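Local coordinates for protein glucokinase (Leishmania braziliensis MHOM/BR/75/M2904, PDB 6EDI) that probably phosphorylates D-glucose, using ATP as the phosphate donor, at residues A[329-334]-A[367-372]; A[333-338]-A[374-379]; A[340-345]-A[382-387]. All blocks are in the same frame, centred on the assembly; numbering follows the deposited sequence.

Overall arrangement
The chain runs down helix 317-341, and all three contacts start there or at its C-terminal end. Strand 345-348 follows, then two short helices and helix 363-373, which interaction 1 brings back to residues 329-334. Interaction 2 closes a slightly longer loop, from residues 333-338 to the link leading into helix 377-382. Interaction 3 joins the exit of the long helix, residues 340-345, to the loop before strand 389-393. The first two overlap at Leu333 and Thr334. Interaction 3 crosses both, because the segments alternate along the chain. Interactions 2 and 3 touch through Glu379 and Ser386, and both reach the second subunit.

Interaction 1 (A[329-334]-A[367-372]); sequences NLIGLT and KRLQAR
In Ile331, chi1 of -69° sets CG2 anti to the backbone N and CG1 beside it, which sends the two branches to different parts of Leu369. CG1 of Ile331 lies 3.9 Å from CD2 of Leu369, and the two side chains run nearly perpendicular to each other. The other branch of Ile331 turns to the backbone: its CG2 sits 3.4 Å from the carbonyl oxygen of Leu369. This is packing, and no hydrogen bond links the two segments.

Both segments are helical, in helix 317-341 and helix 363-373 of this member of the glucokinase family, which falls in the actin-like ATPase clan. Their axes approach to 9.0 Å and cross at -40°, and both helices run broadly the same way.

Arg372 closes the other side of the contact. Its chain leaves with CG anti to the backbone N and bends at chi2 (56°). The bend brings the guanidinium over Gly332. CA of Gly332 lies 3.6 Å above one face of the Arg372 guanidinium, displaced from the middle of the group. The nearest guanidinium atom is NH2 of Arg372, 3.7 Å from CA of Gly332. With no side chain on Gly332, the flat group lies against the backbone.

Leu373 extends the apolar packing on Ile331. Leu369 also touches Tyr327 of helix 317-341 and Trp182 of strand 178-182. NE of Arg372 has a long, weak ion pair with Glu375.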
ATOM      1  N   ASN A 329      -6.988 -18.542   9.330  1.00 28.54           N
ATOM      2  CA  ASN A 329      -5.715 -17.986   8.881  1.00 28.19           C
ATOM      3  C   ASN A 329      -5.798 -16.979   7.732  1.00 31.57           C
ATOM      4  O   ASN A 329      -5.001 -16.028   7.679  1.00 29.58           O
ATOM      5  CB  ASN A 329      -4.742 -19.115   8.563  1.00 28.20           C
ATOM      6  CG  ASN A 329      -4.124 -19.685   9.823  1.00 30.62           C
ATOM      7  OD1 ASN A 329      -3.797 -18.933  10.745  1.00 33.71           O
ATOM      8  ND2 ASN A 329      -3.987 -21.002   9.887  1.00 30.11           N
ATOM      9  N   LEU A 330      -6.750 -17.174   6.823  1.00 27.27           N
ATOM     10  CA  LEU A 330      -7.037 -16.126   5.850  1.00 28.83           C
ATOM     11  C   LEU A 330      -7.365 -14.828   6.597  1.00 26.30           C
ATOM     12  O   LEU A 330      -6.836 -13.760   6.281  1.00 25.77           O
ATOM     13  CB  LEU A 330      -8.199 -16.519   4.939  1.00 26.46           C
ATOM     14  CG  LEU A 330      -8.610 -15.379   3.994  1.00 29.81           C
ATOM     15  CD1 LEU A 330      -7.520 -15.172   2.949  1.00 32.01           C
ATOM     16  CD2 LEU A 330      -9.958 -15.661   3.337  1.00 31.14           C
ATOM     17  N   ILE A 331      -8.221 -14.932   7.606  1.00 24.79           N
ATOM     18  CA  ILE A 331      -8.578 -13.771   8.412  1.00 27.61           C
ATOM     19  C   ILE A 331      -7.362 -13.250   9.199  1.00 26.00           C
ATOM     20  O   ILE A 331      -7.187 -12.029   9.364  1.00 23.01           O
ATOM     21  CB  ILE A 331      -9.798 -14.075   9.332  1.00 28.33           C
ATOM     22  CG1 ILE A 331     -11.066 -14.241   8.488  1.00 28.44           C
ATOM     23  CG2 ILE A 331      -9.996 -12.969  10.355  1.00 28.69           C
ATOM     24  CD1 ILE A 331     -11.460 -12.971   7.754  1.00 27.15           C
ATOM     25  N   GLY A 332      -6.510 -14.168   9.660  1.00 22.54           N
ATOM     26  CA  GLY A 332      -5.267 -13.775  10.320  1.00 29.15           C
ATOM     27  C   GLY A 332      -4.394 -12.884   9.442  1.00 27.23           C
ATOM     28  O   GLY A 332      -3.817 -11.899   9.919  1.00 25.12           O
ATOM     29  N   LEU A 333      -4.308 -13.227   8.154  1.00 24.53           N
ATOM     30  CA  LEU A 333      -3.623 -12.383   7.178  1.00 27.76           C
ATOM     31  C   LEU A 333      -4.315 -11.037   7.112  1.00 27.57           C
ATOM     32  O   LEU A 333      -3.652  -9.999   7.129  1.00 25.27           O
ATOM     33  CB  LEU A 333      -3.612 -13.021   5.782  1.00 27.51           C
ATOM     34  CG  LEU A 333      -3.273 -12.088   4.613  1.00 25.50           C
ATOM     35  CD1 LEU A 333      -1.836 -11.588   4.643  1.00 26.00           C
ATOM     36  CD2 LEU A 333      -3.562 -12.765   3.285  1.00 26.95           C
ATOM     37  N   THR A 334      -5.648 -11.047   7.044  1.00 24.91           N
ATOM     38  CA  THR A 334      -6.382  -9.776   7.004  1.00 22.04           C
ATOM     39  C   THR A 334      -6.230  -8.953   8.277  1.00 24.14           C
ATOM     40  O   THR A 334      -6.423  -7.745   8.257  1.00 24.15           O
ATOM     41  CB  THR A 334      -7.880  -9.946   6.717  1.00 24.45           C
ATOM     42  OG1 THR A 334      -8.518 -10.609   7.819  1.00 25.35           O
ATOM     43  CG2 THR A 334      -8.102 -10.730   5.431  1.00 24.86           C
ATOM     44  N   LYS A 367     -18.776 -15.418  13.489  1.00 38.78           N
ATOM     45  CA  LYS A 367     -18.455 -14.950  14.835  1.00 39.46           C
ATOM     46  C   LYS A 367     -17.035 -15.350  15.216  1.00 39.50           C
ATOM     47  O   LYS A 367     -16.266 -14.537  15.727  1.00 42.03           O
ATOM     48  CB  LYS A 367     -19.457 -15.542  15.831  1.00 44.12           C
ATOM     49  CG  LYS A 367     -19.439 -14.915  17.210  1.00 44.00           C
ATOM     50  CD  LYS A 367     -20.768 -15.139  17.931  1.00 43.40           C
ATOM     51  CE  LYS A 367     -21.903 -14.403  17.228  1.00 48.07           C
ATOM     52  NZ  LYS A 367     -23.172 -14.410  18.015  1.00 58.06           N
ATOM     53  N   ARG A 368     -16.686 -16.602  14.950  1.00 35.54           N
ATOM     54  CA  ARG A 368     -15.351 -17.109  15.266  1.00 40.28           C
ATOM     55  C   ARG A 368     -14.262 -16.518  14.362  1.00 40.09           C
ATOM     56  O   ARG A 368     -13.100 -16.430  14.762  1.00 32.93           O
ATOM     57  CB  ARG A 368     -15.340 -18.638  15.200  1.00 41.70           C
ATOM     58  CG  ARG A 368     -16.297 -19.276  16.203  1.00 45.09           C
ATOM     59  CD  ARG A 368     -16.034 -18.751  17.610  1.00 48.43           C
ATOM     60  NE  ARG A 368     -14.713 -19.169  18.064  1.00 47.22           N
ATOM     61  CZ  ARG A 368     -14.462 -20.345  18.632  1.00 48.16           C
ATOM     62  NH1 ARG A 368     -15.448 -21.212  18.839  1.00 47.56           N
ATOM     63  NH2 ARG A 368     -13.221 -20.653  18.999  1.00 46.89           N
ATOM     64  N   LEU A 369     -14.633 -16.120  13.145  1.00 35.10           N
ATOM     65  CA  LEU A 369     -13.700 -15.433  12.259  1.00 34.07           C
ATOM     66  C   LEU A 369     -13.410 -14.031  12.757  1.00 33.21           C
ATOM     67  O   LEU A 369     -12.258 -13.594  12.753  1.00 33.65           O
ATOM     68  CB  LEU A 369     -14.253 -15.363  10.844  1.00 35.15           C
ATOM     69  CG  LEU A 369     -14.252 -16.676  10.077  1.00 33.47           C
ATOM     70  CD1 LEU A 369     -14.736 -16.442   8.659  1.00 35.28           C
ATOM     71  CD2 LEU A 369     -12.871 -17.291  10.085  1.00 33.36           C
ATOM     72  N   GLN A 370     -14.459 -13.322  13.170  1.00 35.80           N
ATOM     73  CA  GLN A 370     -14.320 -11.999  13.754  1.00 34.32           C
ATOM     74  C   GLN A 370     -13.530 -12.121  15.054  1.00 35.49           C
ATOM     75  O   GLN A 370     -12.757 -11.234  15.417  1.00 30.43           O
ATOM     76  CB  GLN A 370     -15.706 -11.368  13.999  1.00 34.10           C
ATOM     77  CG  GLN A 370     -15.671  -9.872  14.213  1.00 37.25           C
ATOM     78  CD  GLN A 370     -17.039  -9.249  14.449  1.00 38.32           C
ATOM     79  OE1 GLN A 370     -17.962  -9.903  14.939  1.00 40.90           O
ATOM     80  NE2 GLN A 370     -17.165  -7.962  14.122  1.00 38.14           N
ATOM     81  N   ALA A 371     -13.711 -13.241  15.746  1.00 36.58           N
ATOM     82  CA  ALA A 371     -12.944 -13.505  16.962  1.00 36.74           C
ATOM     83  C   ALA A 371     -11.459 -13.561  16.637  1.00 33.10           C
ATOM     84  O   ALA A 371     -10.623 -13.004  17.357  1.00 32.11           O
ATOM     85  CB  ALA A 371     -13.399 -14.812  17.614  1.00 41.47           C
ATOM     86  N   ARG A 372     -11.128 -14.238  15.549  1.00 32.03           N
ATOM     87  CA  ARG A 372      -9.736 -14.384  15.161  1.00 33.14           C
ATOM     88  C   ARG A 372      -9.112 -13.040  14.814  1.00 30.18           C
ATOM     89  O   ARG A 372      -8.006 -12.725  15.267  1.00 29.37           O
ATOM     90  CB  ARG A 372      -9.623 -15.322  13.968  1.00 31.55           C
ATOM     91  CG  ARG A 372      -8.216 -15.431  13.429  1.00 28.85           C
ATOM     92  CD  ARG A 372      -7.237 -15.870  14.509  1.00 30.46           C
ATOM     93  NE  ARG A 372      -5.877 -15.951  13.996  1.00 29.08           N
ATOM     94  CZ  ARG A 372      -5.056 -14.908  13.923  1.00 31.14           C
ATOM     95  NH1 ARG A 372      -5.479 -13.718  14.309  1.00 34.12           N
ATOM     96  NH2 ARG A 372      -3.822 -15.047  13.457  1.00 32.45           N
TER

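Interaction 2 (A[333-338]-A[374-379]); sequences LTAETT and HEHAME
Ala335 and His376 are the closest backbone positions, with CA atoms 6.5 Å apart. Residues 333-338 are helical. Residues 374-376 link helix 363-373 to the next helix, which starts at Ala377. His376 is the N-cap of that helix. Its ring ND1 accepts from Met378 N at 2.9 Å, nearly straight (166°) and close to the ring plane.

The capping bond fixes one edge of the imidazole. With CG anti to the backbone N (chi1 -164°), the ring reaches across to helix 317-341. There NE2 of His376 donates to OE1 of Glu336 at 3.1 Å. The bond is noticeably bent. The oxygen lies in the ring plane, but the ring meets it from above the carboxylate plane, and the two planes are 46° apart. This is a His-carboxylate hydrogen bond. It joins the long helix to the start of helix 377-382, at the dimer interface. OE2 of Glu336 bonds to OG of Ser241 in the same chain and to OG of Ser239 of the second subunit, so the buried carboxylate has several partners. Beside the bond, CB of Ala335 packs 4.0 Å from CD2 of His376. Ser239 of the second subunit also packs on His376.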
ATOM      1  N   LEU A 333      -4.308 -13.227   8.154  1.00 24.53           N
ATOM      2  CA  LEU A 333      -3.623 -12.383   7.178  1.00 27.76           C
ATOM      3  C   LEU A 333      -4.315 -11.037   7.112  1.00 27.57           C
ATOM      4  O   LEU A 333      -3.652  -9.999   7.129  1.00 25.27           O
ATOM      5  CB  LEU A 333      -3.612 -13.021   5.782  1.00 27.51           C
ATOM      6  CG  LEU A 333      -3.273 -12.088   4.613  1.00 25.50           C
ATOM      7  CD1 LEU A 333      -1.836 -11.588   4.643  1.00 26.00           C
ATOM      8  CD2 LEU A 333      -3.562 -12.765   3.285  1.00 26.95           C
ATOM      9  N   THR A 334      -5.648 -11.047   7.044  1.00 24.91           N
ATOM     10  CA  THR A 334      -6.382  -9.776   7.004  1.00 22.04           C
ATOM     11  C   THR A 334      -6.230  -8.953   8.277  1.00 24.14           C
ATOM     12  O   THR A 334      -6.423  -7.745   8.257  1.00 24.15           O
ATOM     13  CB  THR A 334      -7.880  -9.946   6.717  1.00 24.45           C
ATOM     14  OG1 THR A 334      -8.518 -10.609   7.819  1.00 25.35           O
ATOM     15  CG2 THR A 334      -8.102 -10.730   5.431  1.00 24.86           C
ATOM     16  N   ALA A 335      -5.910  -9.579   9.402  1.00 26.27           N
ATOM     17  CA  ALA A 335      -5.675  -8.765  10.593  1.00 22.77           C
ATOM     18  C   ALA A 335      -4.452  -7.890  10.353  1.00 22.71           C
ATOM     19  O   ALA A 335      -4.429  -6.695  10.710  1.00 24.76           O
ATOM     20  CB  ALA A 335      -5.478  -9.650  11.825  1.00 23.53           C
ATOM     21  N   GLU A 336      -3.426  -8.484   9.747  1.00 22.92           N
ATOM     22  CA  GLU A 336      -2.233  -7.723   9.363  1.00 24.98           C
ATOM     23  C   GLU A 336      -2.511  -6.645   8.304  1.00 26.83           C
ATOM     24  O   GLU A 336      -2.029  -5.519   8.418  1.00 23.79           O
ATOM     25  CB  GLU A 336      -1.106  -8.654   8.886  1.00 27.22           C
ATOM     26  CG  GLU A 336      -0.590  -9.657   9.930  1.00 24.88           C
ATOM     27  CD  GLU A 336      -0.370  -9.069  11.322  1.00 27.49           C
ATOM     28  OE1 GLU A 336      -0.000  -7.880  11.469  1.00 22.70           O
ATOM     29  OE2 GLU A 336      -0.556  -9.823  12.296  1.00 25.11           O
ATOM     30  N   THR A 337      -3.280  -6.973   7.271  1.00 23.35           N
ATOM     31  CA  THR A 337      -3.520  -5.992   6.207  1.00 22.63           C
ATOM     32  C   THR A 337      -4.425  -4.867   6.697  1.00 22.59           C
ATOM     33  O   THR A 337      -4.245  -3.701   6.321  1.00 21.78           O
ATOM     34  CB  THR A 337      -4.081  -6.647   4.916  1.00 21.83           C
ATOM     35  OG1 THR A 337      -5.368  -7.229   5.174  1.00 22.68           O
ATOM     36  CG2 THR A 337      -3.122  -7.732   4.422  1.00 21.94           C
ATOM     37  N   THR A 338      -5.371  -5.220   7.572  1.00 20.26           N
ATOM     38  CA  THR A 338      -6.310  -4.265   8.136  1.00 24.81           C
ATOM     39  C   THR A 338      -5.553  -3.285   9.016  1.00 23.09           C
ATOM     40  O   THR A 338      -5.790  -2.068   8.970  1.00 22.84           O
ATOM     41  CB  THR A 338      -7.406  -4.970   8.948  1.00 24.73           C
ATOM     42  OG1 THR A 338      -8.157  -5.836   8.074  1.00 24.06           O
ATOM     43  CG2 THR A 338      -8.340  -3.975   9.607  1.00 22.00           C
ATOM     44  N   HIS A 374      -9.808 -10.309  15.882  1.00 28.95           N
ATOM     45  CA  HIS A 374      -9.658  -9.546  17.108  1.00 31.00           C
ATOM     46  C   HIS A 374      -8.539 -10.010  18.042  1.00 26.30           C
ATOM     47  O   HIS A 374      -8.342  -9.405  19.092  1.00 32.60           O
ATOM     48  CB  HIS A 374     -10.998  -9.466  17.857  1.00 33.69           C
ATOM     49  CG  HIS A 374     -12.040  -8.652  17.149  1.00 33.15           C
ATOM     50  ND1 HIS A 374     -13.255  -8.337  17.726  1.00 36.59           N
ATOM     51  CD2 HIS A 374     -12.050  -8.075  15.924  1.00 33.34           C
ATOM     52  CE1 HIS A 374     -13.967  -7.609  16.884  1.00 35.48           C
ATOM     53  NE2 HIS A 374     -13.259  -7.436  15.781  1.00 31.97           N
ATOM     54  N   GLU A 375      -7.788 -11.043  17.653  1.00 30.47           N
ATOM     55  CA  GLU A 375      -6.653 -11.502  18.460  1.00 31.16           C
ATOM     56  C   GLU A 375      -5.415 -10.627  18.293  1.00 30.13           C
ATOM     57  O   GLU A 375      -4.480 -10.718  19.092  1.00 28.89           O
ATOM     58  CB  GLU A 375      -6.292 -12.960  18.139  1.00 31.23           C
ATOM     59  CG  GLU A 375      -7.464 -13.951  18.250  1.00 32.68           C
ATOM     60  CD  GLU A 375      -7.050 -15.402  18.014  1.00 39.72           C
ATOM     61  OE1 GLU A 375      -5.832 -15.679  17.891  1.00 40.47           O
ATOM     62  OE2 GLU A 375      -7.950 -16.269  17.947  1.00 38.39           O
ATOM     63  N   HIS A 376      -5.411  -9.796  17.248  1.00 29.68           N
ATOM     64  CA  HIS A 376      -4.281  -8.919  16.933  1.00 24.50           C
ATOM     65  C   HIS A 376      -4.003  -7.966  18.094  1.00 27.18           C
ATOM     66  O   HIS A 376      -4.932  -7.444  18.705  1.00 29.39           O
ATOM     67  CB  HIS A 376      -4.571  -8.089  15.670  1.00 25.40           C
ATOM     68  CG  HIS A 376      -3.350  -7.458  15.072  1.00 24.58           C
ATOM     69  ND1 HIS A 376      -2.746  -6.340  15.610  1.00 24.34           N
ATOM     70  CD2 HIS A 376      -2.612  -7.800  13.987  1.00 21.66           C
ATOM     71  CE1 HIS A 376      -1.692  -6.016  14.883  1.00 23.06           C
ATOM     72  NE2 HIS A 376      -1.586  -6.889  13.890  1.00 26.17           N
ATOM     73  N   ALA A 377      -2.727  -7.735  18.380  1.00 26.09           N
ATOM     74  CA  ALA A 377      -2.318  -6.874  19.499  1.00 29.47           C
ATOM     75  C   ALA A 377      -2.923  -5.482  19.415  1.00 27.91           C
ATOM     76  O   ALA A 377      -3.154  -4.830  20.437  1.00 28.69           O
ATOM     77  CB  ALA A 377      -0.808  -6.774  19.564  1.00 28.43           C
ATOM     78  N   MET A 378      -3.157  -5.012  18.197  1.00 24.38           N
ATOM     79  CA  MET A 378      -3.624  -3.638  18.003  1.00 24.82           C
ATOM     80  C   MET A 378      -5.145  -3.526  18.069  1.00 28.64           C
ATOM     81  O   MET A 378      -5.698  -2.422  18.170  1.00 27.53           O
ATOM     82  CB  MET A 378      -3.096  -3.089  16.673  1.00 24.07           C
ATOM     83  CG  MET A 378      -1.568  -3.052  16.600  1.00 25.43           C
ATOM     84  SD  MET A 378      -0.881  -1.850  17.772  1.00 30.10           S
ATOM     85  CE  MET A 378      -1.181  -0.323  16.888  1.00 26.77           C
ATOM     86  N   GLU A 379      -5.826  -4.666  17.999  1.00 27.00           N
ATOM     87  CA  GLU A 379      -7.253  -4.672  18.264  1.00 25.34           C
ATOM     88  C   GLU A 379      -7.432  -4.797  19.764  1.00 27.00           C
ATOM     89  O   GLU A 379      -8.261  -4.114  20.367  1.00 26.23           O
ATOM     90  CB  GLU A 379      -7.953  -5.828  17.535  1.00 28.24           C
ATOM     91  CG  GLU A 379      -9.439  -5.919  17.822  1.00 30.16           C
ATOM     92  CD  GLU A 379     -10.200  -4.689  17.372  1.00 32.59           C
ATOM     93  OE1 GLU A 379      -9.720  -3.993  16.447  1.00 29.85           O
ATOM     94  OE2 GLU A 379     -11.279  -4.417  17.949  1.00 32.62           O
TER

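Interaction 3 (A[340-345]-A[382-387]); sequences QFLPLT and FKFLSR
Leu342 and Phe384 make the tight part of this contact. CD2 of Leu342 lies 3.8 Å from CD1 of Phe384 and 4.0 Å from its CB. The methyl group approaches the ring obliquely, near the point where the ring joins the chain. In Leu342, chi1 of -62° holds CG beside the backbone N. CD1 is the extended branch, and CD2, the other one, meets the ring. Met339 of helix 317-341 also touches Phe384.

Within its own segment, Arg387 turns one face of its guanidinium to Phe384, whose CD1 is 3.8 Å above the middle of the group. Arg387 belongs to the looser part of the contact and is partly exposed. Here the backbones do not bond directly: O of Leu344 and O of Arg387 are 4.4 Å apart. A water spans them, donating to O of Leu344 at 2.9 Å and to O of Arg387 at 2.8 Å.

The segments lead into strands 345-348 and 389-393, which pair in parallel in a mixed sheet. Two carbonyl oxygens cannot bond each other, since neither carries a proton. The water supplies both protons and bridges these two carbonyls, beside direct bonds from the Leu344 backbone to Thr389 and from Pro343 O to Thr388 OG1, while the Leu342-Phe384 end rests on apolar packing.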
ATOM      1  N   GLN A 340      -2.234  -2.555   8.715  1.00 22.20           N
ATOM      2  CA  GLN A 340      -1.285  -1.715   7.972  1.00 21.62           C
ATOM      3  C   GLN A 340      -1.955  -0.619   7.172  1.00 22.95           C
ATOM      4  O   GLN A 340      -1.441   0.489   7.078  1.00 24.17           O
ATOM      5  CB  GLN A 340      -0.449  -2.538   7.004  1.00 21.23           C
ATOM      6  CG  GLN A 340       0.478  -3.529   7.650  1.00 31.30           C
ATOM      7  CD  GLN A 340       1.115  -4.386   6.600  1.00 30.34           C
ATOM      8  OE1 GLN A 340       0.601  -5.461   6.262  1.00 34.76           O
ATOM      9  NE2 GLN A 340       2.209  -3.895   6.025  1.00 27.03           N
ATOM     10  N   PHE A 341      -3.092  -0.943   6.575  1.00 19.79           N
ATOM     11  CA  PHE A 341      -3.764  -0.015   5.680  1.00 20.44           C
ATOM     12  C   PHE A 341      -4.948   0.759   6.283  1.00 21.27           C
ATOM     13  O   PHE A 341      -5.474   1.708   5.648  1.00 19.08           O
ATOM     14  CB  PHE A 341      -4.252  -0.807   4.459  1.00 20.77           C
ATOM     15  CG  PHE A 341      -3.151  -1.458   3.680  1.00 20.34           C
ATOM     16  CD1 PHE A 341      -2.138  -0.686   3.121  1.00 20.37           C
ATOM     17  CD2 PHE A 341      -3.145  -2.842   3.468  1.00 20.84           C
ATOM     18  CE1 PHE A 341      -1.124  -1.263   2.364  1.00 20.61           C
ATOM     19  CE2 PHE A 341      -2.128  -3.448   2.718  1.00 22.92           C
ATOM     20  CZ  PHE A 341      -1.106  -2.661   2.171  1.00 25.28           C
ATOM     21  N   LEU A 342      -5.381   0.346   7.479  1.00 21.54           N
ATOM     22  CA  LEU A 342      -6.594   0.899   8.137  1.00 23.61           C
ATOM     23  C   LEU A 342      -7.746   1.178   7.151  1.00 19.84           C
ATOM     24  O   LEU A 342      -8.218   2.310   7.013  1.00 20.42           O
ATOM     25  CB  LEU A 342      -6.261   2.128   9.006  1.00 21.92           C
ATOM     26  CG  LEU A 342      -5.314   1.887  10.176  1.00 23.09           C
ATOM     27  CD1 LEU A 342      -4.936   3.206  10.879  1.00 31.14           C
ATOM     28  CD2 LEU A 342      -5.924   0.914  11.187  1.00 25.86           C
ATOM     29  N   PRO A 343      -8.218   0.121   6.460  1.00 23.19           N
ATOM     30  CA  PRO A 343      -9.193   0.290   5.386  1.00 18.52           C
ATOM     31  C   PRO A 343     -10.598   0.516   5.922  1.00 20.69           C
ATOM     32  O   PRO A 343     -10.930   0.046   7.006  1.00 23.37           O
ATOM     33  CB  PRO A 343      -9.115  -1.059   4.628  1.00 22.31           C
ATOM     34  CG  PRO A 343      -8.710  -2.058   5.683  1.00 23.82           C
ATOM     35  CD  PRO A 343      -7.766  -1.277   6.592  1.00 21.08           C
ATOM     36  N   LEU A 344     -11.416   1.233   5.155  1.00 19.60           N
ATOM     37  CA  LEU A 344     -12.847   1.347   5.444  1.00 21.59           C
ATOM     38  C   LEU A 344     -13.497  -0.024   5.295  1.00 23.89           C
ATOM     39  O   LEU A 344     -14.341  -0.436   6.101  1.00 23.31           O
ATOM     40  CB  LEU A 344     -13.501   2.336   4.460  1.00 22.27           C
ATOM     41  CG  LEU A 344     -14.981   2.680   4.632  1.00 20.53           C
ATOM     42  CD1 LEU A 344     -15.284   3.068   6.083  1.00 26.75           C
ATOM     43  CD2 LEU A 344     -15.436   3.770   3.638  1.00 24.92           C
ATOM     44  N   THR A 345     -13.090  -0.730   4.249  1.00 23.91           N
ATOM     45  CA  THR A 345     -13.652  -2.036   3.960  1.00 21.67           C
ATOM     46  C   THR A 345     -12.553  -3.030   3.652  1.00 23.81           C
ATOM     47  O   THR A 345     -11.444  -2.669   3.229  1.00 24.72           O
ATOM     48  CB  THR A 345     -14.617  -1.994   2.764  1.00 24.58           C
ATOM     49  OG1 THR A 345     -13.904  -1.556   1.602  1.00 24.93           O
ATOM     50  CG2 THR A 345     -15.803  -1.055   3.035  1.00 23.16           C
ATOM     51  N   PHE A 382      -6.200  -1.261  21.059  1.00 29.26           N
ATOM     52  CA  PHE A 382      -6.707   0.006  20.521  1.00 29.12           C
ATOM     53  C   PHE A 382      -7.956  -0.062  19.635  1.00 29.14           C
ATOM     54  O   PHE A 382      -8.435   0.985  19.192  1.00 33.33           O
ATOM     55  CB  PHE A 382      -5.601   0.756  19.757  1.00 32.78           C
ATOM     56  CG  PHE A 382      -4.287   0.844  20.495  1.00 32.53           C
ATOM     57  CD1 PHE A 382      -4.108   1.766  21.526  1.00 32.00           C
ATOM     58  CD2 PHE A 382      -3.223   0.025  20.138  1.00 28.57           C
ATOM     59  CE1 PHE A 382      -2.897   1.848  22.202  1.00 31.42           C
ATOM     60  CE2 PHE A 382      -2.000   0.102  20.806  1.00 33.54           C
ATOM     61  CZ  PHE A 382      -1.842   1.018  21.844  1.00 34.64           C
ATOM     62  N   LYS A 383      -8.486  -1.261  19.384  1.00 30.61           N
ATOM     63  CA  LYS A 383      -9.683  -1.426  18.535  1.00 29.64           C
ATOM     64  C   LYS A 383      -9.522  -0.863  17.121  1.00 30.62           C
ATOM     65  O   LYS A 383     -10.479  -0.305  16.561  1.00 27.52           O
ATOM     66  CB  LYS A 383     -10.931  -0.792  19.181  1.00 30.95           C
ATOM     67  CG  LYS A 383     -11.736  -1.675  20.138  1.00 38.21           C
ATOM     68  CD  LYS A 383     -10.911  -2.186  21.286  1.00 30.74           C
ATOM     69  CE  LYS A 383     -11.562  -3.395  21.948  1.00 41.41           C
ATOM     70  NZ  LYS A 383     -10.639  -4.576  22.062  1.00 41.36           N
ATOM     71  N   PHE A 384      -8.330  -1.003  16.541  1.00 28.48           N
ATOM     72  CA  PHE A 384      -8.082  -0.497  15.188  1.00 26.10           C
ATOM     73  C   PHE A 384      -8.795  -1.321  14.126  1.00 28.50           C
ATOM     74  O   PHE A 384      -9.359  -0.777  13.173  1.00 26.30           O
ATOM     75  CB  PHE A 384      -6.580  -0.525  14.869  1.00 29.64           C
ATOM     76  CG  PHE A 384      -5.813   0.672  15.373  1.00 26.81           C
ATOM     77  CD1 PHE A 384      -6.068   1.941  14.867  1.00 33.84           C
ATOM     78  CD2 PHE A 384      -4.804   0.522  16.313  1.00 30.19           C
ATOM     79  CE1 PHE A 384      -5.338   3.053  15.321  1.00 33.49           C
ATOM     80  CE2 PHE A 384      -4.082   1.620  16.763  1.00 29.91           C
ATOM     81  CZ  PHE A 384      -4.343   2.877  16.269  1.00 30.26           C
ATOM     82  N   LEU A 385      -8.739  -2.639  14.284  1.00 25.39           N
ATOM     83  CA  LEU A 385      -9.184  -3.560  13.231  1.00 24.94           C
ATOM     84  C   LEU A 385     -10.714  -3.627  13.127  1.00 30.94           C
ATOM     85  O   LEU A 385     -11.267  -3.813  12.038  1.00 27.46           O
ATOM     86  CB  LEU A 385      -8.565  -4.950  13.437  1.00 25.86           C
ATOM     87  CG  LEU A 385      -7.039  -5.091  13.277  1.00 26.89           C
ATOM     88  CD1 LEU A 385      -6.230  -4.401  14.367  1.00 30.65           C
ATOM     89  CD2 LEU A 385      -6.647  -6.542  13.238  1.00 24.53           C
ATOM     90  N   SER A 386     -11.398  -3.455  14.257  1.00 27.23           N
ATOM     91  CA  SER A 386     -12.862  -3.524  14.280  1.00 29.00           C
ATOM     92  C   SER A 386     -13.519  -2.318  13.604  1.00 27.92           C
ATOM     93  O   SER A 386     -14.740  -2.274  13.453  1.00 30.41           O
ATOM     94  CB  SER A 386     -13.360  -3.652  15.720  1.00 28.80           C
ATOM     95  OG  SER A 386     -12.863  -2.590  16.507  1.00 30.45           O
ATOM     96  N   ARG A 387     -12.711  -1.345  13.191  1.00 25.77           N
ATOM     97  CA  ARG A 387     -13.232  -0.197  12.444  1.00 27.65           C
ATOM     98  C   ARG A 387     -13.682  -0.601  11.050  1.00 27.38           C
ATOM     99  O   ARG A 387     -14.494   0.088  10.427  1.00 29.57           O
ATOM    100  CB  ARG A 387     -12.179   0.902  12.330  1.00 29.55           C
ATOM    101  CG  ARG A 387     -11.688   1.437  13.670  1.00 30.97           C
ATOM    102  CD  ARG A 387     -10.601   2.470  13.443  1.00 30.37           C
ATOM    103  NE  ARG A 387     -10.106   3.067  14.687  1.00 28.33           N
ATOM    104  CZ  ARG A 387      -9.232   4.064  14.730  1.00 32.67           C
ATOM    105  NH1 ARG A 387      -8.775   4.578  13.598  1.00 30.31           N
ATOM    106  NH2 ARG A 387      -8.820   4.551  15.899  1.00 34.17           N
TER
HETATM  107  O   HOH W   1     -16.168   0.435   8.198  1.00 24.47           O